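Local atomic coordinates of AlyGC (PDB entry 5GKD), a protein that is an alginate lyase of polysaccharide lyase family 6, cleaving the polysaccharide alginate on a parallel beta-helix scaffold. Residues A[9-12]-A[13-17]; A[58-61]-A[62-66]; A[114-118]-A[119-123]; A[155-158]-A[159-162]. One frame throughout, in Å; residues are numbered along the deposited sequence.

Contact 1: A[9-12]-A[13-17]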
loop_
_atom_site.group_PDB
_atom_site.type_symbol
_atom_site.label_atom_id
_atom_site.label_comp_id
_atom_site.label_asym_id
_atom_site.label_seq_id
_atom_site.Cartn_x
_atom_site.Cartn_y
_atom_site.Cartn_z
ATOM N N GLU A 9 -17.221 25.645 -22.583
ATOM C CA GLU A 9 -17.089 27.065 -22.878
ATOM C C GLU A 9 -18.420 27.658 -23.323
ATOM O O GLU A 9 -18.749 28.787 -22.957
ATOM C CB GLU A 9 -15.980 27.313 -23.907
ATOM C CG GLU A 9 -15.545 26.139 -24.719
ATOM C CD GLU A 9 -14.650 25.162 -23.976
ATOM O OE1 GLU A 9 -15.038 23.992 -23.911
ATOM O OE2 GLU A 9 -13.568 25.547 -23.473
ATOM N N ALA A 10 -19.226 26.903 -24.068
ATOM C CA ALA A 10 -20.564 27.391 -24.358
ATOM C C ALA A 10 -21.380 27.513 -23.079
ATOM O O ALA A 10 -22.176 28.442 -22.936
ATOM C CB ALA A 10 -21.268 26.478 -25.367
ATOM N N TYR A 11 -21.183 26.593 -22.135
ATOM C CA TYR A 11 -21.807 26.740 -20.832
ATOM C C TYR A 11 -21.391 28.046 -20.168
ATOM O O TYR A 11 -22.236 28.783 -19.659
ATOM C CB TYR A 11 -21.466 25.553 -19.936
ATOM C CG TYR A 11 -21.788 25.855 -18.495
ATOM C CD1 TYR A 11 -23.066 25.664 -17.996
ATOM C CD2 TYR A 11 -20.821 26.353 -17.646
ATOM C CE1 TYR A 11 -23.365 25.943 -16.688
ATOM C CE2 TYR A 11 -21.112 26.649 -16.348
ATOM C CZ TYR A 11 -22.381 26.435 -15.869
ATOM O OH TYR A 11 -22.635 26.737 -14.561
ATOM N N ASP A 12 -20.090 28.340 -20.145
ATOM C CA ASP A 12 -19.630 29.597 -19.560
ATOM C C ASP A 12 -20.352 30.784 -20.174
ATOM O O ASP A 12 -20.762 31.711 -19.465
ATOM C CB ASP A 12 -18.115 29.775 -19.757
ATOM C CG ASP A 12 -17.282 28.792 -18.941
ATOM O OD1 ASP A 12 -17.760 28.295 -17.897
ATOM O OD2 ASP A 12 -16.138 28.528 -19.351
ATOM N N GLN A 13 -20.502 30.776 -21.501
ATOM C CA GLN A 13 -21.079 31.929 -22.178
ATOM C C GLN A 13 -22.573 32.019 -21.923
ATOM O O GLN A 13 -23.103 33.115 -21.732
ATOM C CB GLN A 13 -20.767 31.881 -23.676
ATOM C CG GLN A 13 -19.288 32.158 -23.993
ATOM C CD GLN A 13 -18.647 31.177 -25.007
ATOM O OE1 GLN A 13 -19.285 30.702 -25.946
ATOM N NE2 GLN A 13 -17.379 30.891 -24.804
ATOM N N ALA A 14 -23.265 30.881 -21.884
ATOM C CA ALA A 14 -24.679 30.911 -21.529
ATOM C C ALA A 14 -24.879 31.426 -20.106
ATOM O O ALA A 14 -25.782 32.228 -19.859
ATOM C CB ALA A 14 -25.302 29.527 -21.685
ATOM N N LEU A 15 -24.039 30.983 -19.161
ATOM C CA LEU A 15 -24.175 31.426 -17.776
ATOM C C LEU A 15 -24.032 32.937 -17.669
ATOM O O LEU A 15 -24.731 33.577 -16.887
ATOM C CB LEU A 15 -23.140 30.733 -16.887
ATOM C CG LEU A 15 -23.202 31.066 -15.388
ATOM C CD1 LEU A 15 -24.474 30.512 -14.783
ATOM C CD2 LEU A 15 -21.984 30.571 -14.618
ATOM N N LYS A 16 -23.130 33.521 -18.457
ATOM C CA LYS A 16 -22.942 34.966 -18.433
ATOM C C LYS A 16 -24.203 35.696 -18.883
ATOM O O LYS A 16 -24.541 36.747 -18.337
ATOM C CB LYS A 16 -21.754 35.344 -19.317
ATOM C CG LYS A 16 -21.246 36.749 -19.107
ATOM C CD LYS A 16 -19.985 36.992 -19.913
ATOM C CE LYS A 16 -19.449 38.399 -19.675
ATOM N NZ LYS A 16 -18.150 38.621 -20.368
ATOM N N LYS A 17 -24.916 35.136 -19.860
ATOM C CA LYS A 17 -26.116 35.731 -20.435
ATOM C C LYS A 17 -27.391 35.415 -19.665
ATOM O O LYS A 17 -28.405 36.081 -19.883
ATOM C CB LYS A 17 -26.317 35.221 -21.863
ATOM C CG LYS A 17 -25.445 35.859 -22.911
ATOM C CD LYS A 17 -25.498 35.021 -24.180
ATOM C CE LYS A 17 -26.935 34.769 -24.625
ATOM N NZ LYS A 17 -27.833 35.947 -24.470
#

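Contact 2: A[58-61]-A[62-66]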
loop_
_atom_site.group_PDB
_atom_site.type_symbol
_atom_site.label_atom_id
_atom_site.label_comp_id
_atom_site.label_asym_id
_atom_site.label_seq_id
_atom_site.Cartn_x
_atom_site.Cartn_y
_atom_site.Cartn_z
ATOM N N VAL A 58 -27.767 12.805 -20.008
ATOM C CA VAL A 58 -26.660 13.713 -19.717
ATOM C C VAL A 58 -25.869 13.117 -18.567
ATOM O O VAL A 58 -26.353 13.037 -17.429
ATOM C CB VAL A 58 -27.141 15.129 -19.380
ATOM C CG1 VAL A 58 -25.984 15.990 -18.915
ATOM C CG2 VAL A 58 -27.844 15.742 -20.574
ATOM N N PHE A 59 -24.644 12.721 -18.862
ATOM C CA PHE A 59 -23.747 12.112 -17.902
ATOM C C PHE A 59 -22.591 13.050 -17.639
ATOM O O PHE A 59 -22.025 13.616 -18.578
ATOM C CB PHE A 59 -23.222 10.775 -18.432
ATOM C CG PHE A 59 -24.301 9.819 -18.792
ATOM C CD1 PHE A 59 -24.954 9.097 -17.808
ATOM C CD2 PHE A 59 -24.679 9.645 -20.112
ATOM C CE1 PHE A 59 -25.951 8.212 -18.130
ATOM C CE2 PHE A 59 -25.689 8.758 -20.438
ATOM C CZ PHE A 59 -26.324 8.041 -19.442
ATOM N N LEU A 60 -22.243 13.204 -16.375
ATOM C CA LEU A 60 -21.051 13.927 -15.968
ATOM C C LEU A 60 -20.095 12.897 -15.388
ATOM O O LEU A 60 -20.380 12.300 -14.346
ATOM C CB LEU A 60 -21.371 15.029 -14.966
ATOM C CG LEU A 60 -21.718 16.361 -15.629
ATOM C CD1 LEU A 60 -23.040 16.258 -16.326
ATOM C CD2 LEU A 60 -21.721 17.511 -14.653
ATOM N N THR A 61 -18.966 12.696 -16.063
ATOM C CA THR A 61 -18.077 11.574 -15.795
ATOM C C THR A 61 -16.658 12.070 -15.519
ATOM O O THR A 61 -16.349 13.260 -15.614
ATOM C CB THR A 61 -18.065 10.577 -16.963
ATOM O OG1 THR A 61 -17.442 11.172 -18.117
ATOM C CG2 THR A 61 -19.476 10.139 -17.311
ATOM N N GLY A 62 -15.790 11.135 -15.172
ATOM C CA GLY A 62 -14.430 11.504 -14.826
ATOM C C GLY A 62 -14.417 12.398 -13.608
ATOM O O GLY A 62 -15.210 12.230 -12.676
ATOM N N GLN A 63 -13.520 13.383 -13.619
ATOM C CA GLN A 63 -13.364 14.288 -12.478
ATOM C C GLN A 63 -14.279 15.494 -12.662
ATOM O O GLN A 63 -13.847 16.622 -12.862
ATOM C CB GLN A 63 -11.905 14.684 -12.293
ATOM C CG GLN A 63 -11.111 13.632 -11.534
ATOM C CD GLN A 63 -11.161 12.282 -12.237
ATOM O OE1 GLN A 63 -10.484 12.077 -13.247
ATOM N NE2 GLN A 63 -12.000 11.383 -11.747
ATOM N N SER A 64 -15.581 15.210 -12.594
ATOM C CA SER A 64 -16.655 16.185 -12.673
ATOM C C SER A 64 -17.203 16.448 -11.281
ATOM O O SER A 64 -17.083 15.615 -10.381
ATOM C CB SER A 64 -17.790 15.690 -13.570
ATOM O OG SER A 64 -17.411 15.602 -14.916
ATOM N N ASN A 65 -17.813 17.615 -11.115
ATOM C CA ASN A 65 -18.489 17.950 -9.868
ATOM C C ASN A 65 -19.407 19.136 -10.144
ATOM O O ASN A 65 -19.518 19.604 -11.279
ATOM C CB ASN A 65 -17.486 18.214 -8.737
ATOM C CG ASN A 65 -16.594 19.434 -8.988
ATOM O OD1 ASN A 65 -16.909 20.299 -9.793
ATOM N ND2 ASN A 65 -15.474 19.494 -8.281
ATOM N N LEU A 66 -20.084 19.608 -9.100
ATOM C CA LEU A 66 -21.072 20.673 -9.241
ATOM C C LEU A 66 -21.045 21.576 -8.019
ATOM O O LEU A 66 -21.060 21.093 -6.882
ATOM C CB LEU A 66 -22.479 20.101 -9.440
ATOM C CG LEU A 66 -23.677 21.054 -9.317
ATOM C CD1 LEU A 66 -23.629 22.144 -10.365
ATOM C CD2 LEU A 66 -24.985 20.286 -9.411
#

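Contact 3: A[114-118]-A[119-123]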
loop_
_atom_site.group_PDB
_atom_site.type_symbol
_atom_site.label_atom_id
_atom_site.label_comp_id
_atom_site.label_asym_id
_atom_site.label_seq_id
_atom_site.Cartn_x
_atom_site.Cartn_y
_atom_site.Cartn_z
ATOM N N PHE A 114 -20.066 6.841 -8.037
ATOM C CA PHE A 114 -19.096 7.899 -8.337
ATOM C C PHE A 114 -18.010 7.979 -7.263
ATOM O O PHE A 114 -17.740 9.047 -6.701
ATOM C CB PHE A 114 -19.855 9.218 -8.450
ATOM C CG PHE A 114 -19.218 10.243 -9.329
ATOM C CD1 PHE A 114 -19.179 10.064 -10.703
ATOM C CD2 PHE A 114 -18.745 11.424 -8.795
ATOM C CE1 PHE A 114 -18.637 11.036 -11.523
ATOM C CE2 PHE A 114 -18.203 12.413 -9.607
ATOM C CZ PHE A 114 -18.137 12.213 -10.976
ATOM N N SER A 115 -17.389 6.844 -6.949
ATOM C CA SER A 115 -16.552 6.729 -5.763
ATOM C C SER A 115 -15.088 6.972 -6.079
ATOM O O SER A 115 -14.585 6.545 -7.118
ATOM C CB SER A 115 -16.674 5.342 -5.127
ATOM O OG SER A 115 -17.966 5.127 -4.656
ATOM N N ASN A 116 -14.412 7.644 -5.163
ATOM C CA ASN A 116 -12.963 7.725 -5.216
ATOM C C ASN A 116 -12.354 6.330 -5.371
ATOM O O ASN A 116 -12.862 5.378 -4.797
ATOM C CB ASN A 116 -12.438 8.386 -3.944
ATOM C CG ASN A 116 -11.017 8.829 -4.074
ATOM O OD1 ASN A 116 -10.087 8.026 -3.943
ATOM N ND2 ASN A 116 -10.828 10.129 -4.351
ATOM N N PRO A 117 -11.263 6.184 -6.125
ATOM C CA PRO A 117 -10.662 4.848 -6.280
ATOM C C PRO A 117 -10.135 4.240 -4.983
ATOM O O PRO A 117 -10.044 3.011 -4.904
ATOM C CB PRO A 117 -9.515 5.074 -7.285
ATOM C CG PRO A 117 -9.709 6.396 -7.855
ATOM C CD PRO A 117 -10.643 7.194 -6.990
ATOM N N GLU A 118 -9.756 5.036 -3.983
ATOM C CA GLU A 118 -9.260 4.514 -2.708
ATOM C C GLU A 118 -10.325 4.666 -1.637
ATOM O O GLU A 118 -10.818 5.774 -1.417
ATOM C CB GLU A 118 -7.989 5.238 -2.241
ATOM C CG GLU A 118 -6.781 5.040 -3.111
ATOM C CD GLU A 118 -5.529 5.675 -2.525
ATOM O OE1 GLU A 118 -5.152 5.331 -1.383
ATOM O OE2 GLU A 118 -4.940 6.541 -3.210
ATOM N N LYS A 119 -10.640 3.568 -0.939
ATOM C CA LYS A 119 -11.705 3.608 0.064
ATOM C C LYS A 119 -11.453 4.660 1.132
ATOM O O LYS A 119 -12.402 5.274 1.620
ATOM C CB LYS A 119 -11.893 2.235 0.727
ATOM C CG LYS A 119 -12.628 1.202 -0.134
ATOM C CD LYS A 119 -12.897 -0.096 0.642
ATOM C CE LYS A 119 -14.008 0.110 1.640
ATOM N NZ LYS A 119 -14.016 -0.921 2.667
ATOM N N PHE A 120 -10.198 4.895 1.515
ATOM C CA PHE A 120 -9.941 5.802 2.626
ATOM C C PHE A 120 -9.333 7.114 2.183
ATOM O O PHE A 120 -8.717 7.820 2.982
ATOM C CB PHE A 120 -9.126 5.079 3.695
ATOM C CG PHE A 120 -9.946 4.031 4.359
ATOM C CD1 PHE A 120 -10.051 2.776 3.803
ATOM C CD2 PHE A 120 -10.772 4.365 5.413
ATOM C CE1 PHE A 120 -10.878 1.831 4.364
ATOM C CE2 PHE A 120 -11.602 3.429 5.969
ATOM C CZ PHE A 120 -11.663 2.165 5.447
ATOM N N GLU A 121 -9.531 7.460 0.923
ATOM C CA GLU A 121 -9.425 8.834 0.464
ATOM C C GLU A 121 -10.834 9.407 0.551
ATOM O O GLU A 121 -11.703 9.059 -0.255
ATOM C CB GLU A 121 -8.852 8.888 -0.944
ATOM C CG GLU A 121 -8.275 10.224 -1.345
ATOM C CD GLU A 121 -7.083 10.653 -0.500
ATOM O OE1 GLU A 121 -6.980 11.856 -0.202
ATOM O OE2 GLU A 121 -6.265 9.800 -0.115
ATOM N N GLN A 122 -11.059 10.253 1.556
ATOM C CA GLN A 122 -12.384 10.698 1.969
ATOM C C GLN A 122 -12.950 11.808 1.090
ATOM O O GLN A 122 -12.249 12.752 0.724
ATOM C CB GLN A 122 -12.320 11.196 3.415
ATOM C CG GLN A 122 -13.569 11.916 3.868
ATOM C CD GLN A 122 -13.520 12.300 5.319
ATOM O OE1 GLN A 122 -14.539 12.629 5.917
ATOM N NE2 GLN A 122 -12.334 12.250 5.905
ATOM N N ASP A 123 -14.238 11.700 0.773
ATOM C CA ASP A 123 -14.991 12.811 0.207
ATOM C C ASP A 123 -16.446 12.676 0.650
ATOM O O ASP A 123 -16.814 11.752 1.371
ATOM C CB ASP A 123 -14.861 12.879 -1.326
ATOM C CG ASP A 123 -15.430 11.639 -2.043
ATOM O OD1 ASP A 123 -16.082 10.766 -1.414
ATOM O OD2 ASP A 123 -15.220 11.534 -3.266
HETATM O O HOH W 1 -16.571 11.373 -5.695
HETATM O O HOH W 2 -13.174 11.856 -4.569
HETATM O O HOH W 3 -16.529 9.022 -3.415
#

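Contact 4: A[155-158]-A[159-162]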
loop_
_atom_site.group_PDB
_atom_site.type_symbol
_atom_site.label_atom_id
_atom_site.label_comp_id
_atom_site.label_asym_id
_atom_site.label_seq_id
_atom_site.Cartn_x
_atom_site.Cartn_y
_atom_site.Cartn_z
ATOM N N THR A 155 -20.918 25.740 9.420
ATOM C CA THR A 155 -19.650 26.272 9.888
ATOM C C THR A 155 -19.710 27.764 10.160
ATOM O O THR A 155 -18.911 28.257 10.954
ATOM C CB THR A 155 -18.541 25.907 8.902
ATOM O OG1 THR A 155 -18.948 26.206 7.577
ATOM C CG2 THR A 155 -18.288 24.432 8.977
ATOM N N THR A 156 -20.652 28.486 9.564
ATOM C CA THR A 156 -20.901 29.870 9.933
ATOM C C THR A 156 -22.390 30.060 10.167
ATOM O O THR A 156 -23.224 29.253 9.749
ATOM C CB THR A 156 -20.408 30.893 8.868
ATOM O OG1 THR A 156 -21.305 30.923 7.754
ATOM C CG2 THR A 156 -19.030 30.514 8.351
ATOM N N GLU A 157 -22.696 31.161 10.848
ATOM C CA GLU A 157 -24.075 31.557 11.085
ATOM C C GLU A 157 -24.871 31.665 9.789
ATOM O O GLU A 157 -26.089 31.472 9.800
ATOM C CB GLU A 157 -24.091 32.892 11.832
ATOM C CG GLU A 157 -25.454 33.286 12.329
ATOM C CD GLU A 157 -25.426 34.562 13.145
ATOM O OE1 GLU A 157 -26.486 35.214 13.248
ATOM O OE2 GLU A 157 -24.348 34.919 13.673
ATOM N N SER A 158 -24.209 31.972 8.666
ATOM C CA SER A 158 -24.899 32.041 7.378
ATOM C C SER A 158 -25.433 30.690 6.923
ATOM O O SER A 158 -26.317 30.649 6.068
ATOM C CB SER A 158 -23.967 32.593 6.298
ATOM O OG SER A 158 -23.469 33.857 6.666
ATOM N N SER A 159 -24.897 29.596 7.454
ATOM C CA SER A 159 -25.359 28.250 7.144
ATOM C C SER A 159 -26.176 27.627 8.276
ATOM O O SER A 159 -26.743 26.547 8.092
ATOM C CB SER A 159 -24.156 27.354 6.814
ATOM O OG SER A 159 -23.578 27.715 5.573
ATOM N N GLN A 160 -26.247 28.278 9.432
ATOM C CA GLN A 160 -27.086 27.833 10.528
ATOM C C GLN A 160 -28.507 28.348 10.321
ATOM O O GLN A 160 -28.772 29.140 9.422
ATOM C CB GLN A 160 -26.494 28.305 11.856
ATOM C CG GLN A 160 -25.115 27.718 12.114
ATOM C CD GLN A 160 -24.323 28.541 13.114
ATOM O OE1 GLN A 160 -24.868 29.423 13.761
ATOM N NE2 GLN A 160 -23.040 28.269 13.223
ATOM N N GLN A 161 -29.432 27.866 11.145
ATOM C CA GLN A 161 -30.851 28.231 11.048
ATOM C C GLN A 161 -31.324 28.193 9.595
ATOM O O GLN A 161 -31.884 29.155 9.063
ATOM C CB GLN A 161 -31.101 29.604 11.672
ATOM C CG GLN A 161 -30.584 29.716 13.082
ATOM C CD GLN A 161 -30.877 31.049 13.709
ATOM O OE1 GLN A 161 -32.034 31.438 13.835
ATOM N NE2 GLN A 161 -29.825 31.767 14.106
ATOM N N ASN A 162 -31.072 27.063 8.943
ATOM C CA ASN A 162 -31.190 27.008 7.494
ATOM C C ASN A 162 -32.587 26.654 7.012
ATOM O O ASN A 162 -32.977 27.089 5.931
ATOM C CB ASN A 162 -30.181 26.004 6.918
ATOM C CG ASN A 162 -30.143 24.677 7.700
ATOM O OD1 ASN A 162 -31.090 23.886 7.645
ATOM N ND2 ASN A 162 -29.045 24.439 8.422
HETATM O O HOH W 4 -21.132 28.749 6.342
#

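Contact 1: A[9-12]-A[13-17]
A14 N donates to A10 O over 2.9 Å at an N-H...O angle of 165°, one of four consecutive i to i+4 backbone bonds that identify residues 9-17 as part of an alpha helix. In this family, whose catalytic region is a right-handed parallel beta-helix, such an N-terminal helix caps the open end of the coil. The bond from L15 N to Y11 O is equally short at 2.9 Å. The outer pairs, Q13 N to E9 O and K16 N to D12 O, are a little less straight.

On the inner side, Y11 and L15 lie side by side and point the same way, one helical turn apart. Both have CG anti to the backbone N (chi1 165° for Y11 and -178° for L15), which sends the ring and the isobutyl group in the same direction. L15 CD2 approaches the ring obliquely, with CZ of Y11 at 4.3 Å. Y11 and L15 both pack on I24 and F38, while A10 and A14 face strand 2-5 through V5, with A14 also on L3. The buried Y11 hydroxyl is satisfied by L37 O.

The outer side is polar. Q13 bends at chi2 and folds its amide back over the first turn, with NE2 lying 3.9 Å from E9 CB. NE2 also comes within 3.1 Å of E9 O, but the angle is too poor for a hydrogen bond; that carbonyl instead accepts from Q13 N at 3.0 Å.

Contact 2: A[58-61]-A[62-66]
T61 O and the S64 hydroxyl make the central contact, a hydrogen bond of 2.7 Å from OG that reaches back across G62 and Q63. The donor stands 28° out of the T61 carbonyl plane. S64 OG lies anti to its own carbonyl carbon (chi1 -68°), which swings the hydroxyl back toward the strand end. S64 CB then sits 3.9 Å from L60 CB, so the apolar part of the serine packs where the polar tip bonds.

Next come the backbone features that bring S64 there. G62 has a positive phi of 62°, a conformation readily adopted by glycine. Q63 is the centre of an inverse gamma turn, with a weak 3.0 Å bond from S64 N to G62 O across it. Together the two residues bend the chain between strand 58-62 and strand 65-69, the kind of tight corner that separates two faces of a parallel beta-helix coil.

Further partners fix the corner to the preceding and following coils. S64 OG also accepts from F34 N, so the hydroxyl joins two successive coils, and Q63 N donates to D33 OD1. Q63 NE2 reaches Y84 O.

The buried side of the corner faces the beta-helix interior, where L60 packs on V36 and F80, and L66 on V36 and V75. Strand 58-62 runs parallel between strand 29-32 and strand 73-81, while strand 65-69 lies between strands 35-41 and 89-92.

Contact 3: A[114-118]-A[119-123]
The side-chain amide of N116 has E121 CB and CG over one face, E121 CB being 3.4 Å from N116 OD1, and hydrogen-bonding partners at its edges. OD1 accepts from E118 N in the carbonyl plane on a lone pair (3.0 Å, N-H...O angle 167°), which makes an Asx turn. At the other edge, ND2 donates to water 2 at 2.9 Å. Amide and E121 carboxylate planes are 40° apart, and the side chains meet through the glutamate's methylenes.

A type I beta turn from E118 to E121 follows directly, closed by E121 N donating to E118 O at 3.2 Å. The two turns shape the loop between strands 105-112 and 124-128 of the parallel beta-helix.

The acidic tips of E118 and E121 approach to 4.7 Å between their OE2 atoms. R536 of the second subunit forms a salt bridge with E121 OE2 and a long, weak ion pair with E118 OE1, which would probably offset their repulsion. The loop therefore forms part of the dimer interface.

D123 closes the base through water. Its chi1 of 63° turns the carboxylate toward N116, while K143 and N145 hold OD1. Water 3 donates to D123 OD1 at 2.7 Å and accepts from N116 N at 3.1 Å, and water 1 links D123 OD2 to F114 O.

Contact 4: A[155-158]-A[159-162]
S159 N donates to T156 O at 2.9 Å with an N-H...O angle of 152°, closing a tight turn of the chain at residues 156-159 on the surface loop between strands 150-152 and 165-167 of the parallel beta-helix. Q160 N shares that oxygen weakly and also makes a weak 3.2 Å bond to E157 O, so one tight turn runs into the next.

The threonine side chain joins the same turn. With OG1 between the backbone N and the carbonyl carbon (chi1 76°), it weakly accepts from S158 N, as in an ST turn. Water 4 links OG1 to the S159 hydroxyl, at 2.6 Å from T156 OG1 and 2.8 Å from S159 OG. The buried S159 OG is further bonded to G130 N, tying this turn to the preceding coil. R131 from the same region binds both E157 O and Q160 O, gripping two carbonyls of the loop through its guanidinium group.

Packing is supplied by the Q160 side chain, which runs back under the turn. Its CG lies 3.4 Å from T156 O and its OE1 is 3.5 Å from E157 CA, while NE2 is bonded to L154 O. E157 extends outward and crosses Q160 at about a right angle. S158 and S159 of the turn touch L100 on strand 99-102. Beyond Q161, the N162 amide turns back and its ND2 donates to S159 O at 3.1 Å, almost straight at 170° and in both the amide and carbonyl planes.

Overall arrangement
The four contacts follow one another along the chain within the N-terminal parallel beta-helix of the lyase. Contact 1 lies on the helix capping its end, and contact 2 on the corner of an early coil about 18 Å away, centre to centre. Contacts 2 and 3, with centres about 16 Å apart, touch: F114 packs its ring against the backbone oxygens of L60, G62 and S64. Contact 3 then carries the chain toward the second subunit, and its F120 side chain lies about 12 Å from the bound calcium ion. Contact 4 sits about 28 Å from contacts 2 and 3, centre to centre, on another surface loop. Together they sample a cap and the turns and loops that carry the chain from one face of the beta-helix to the next.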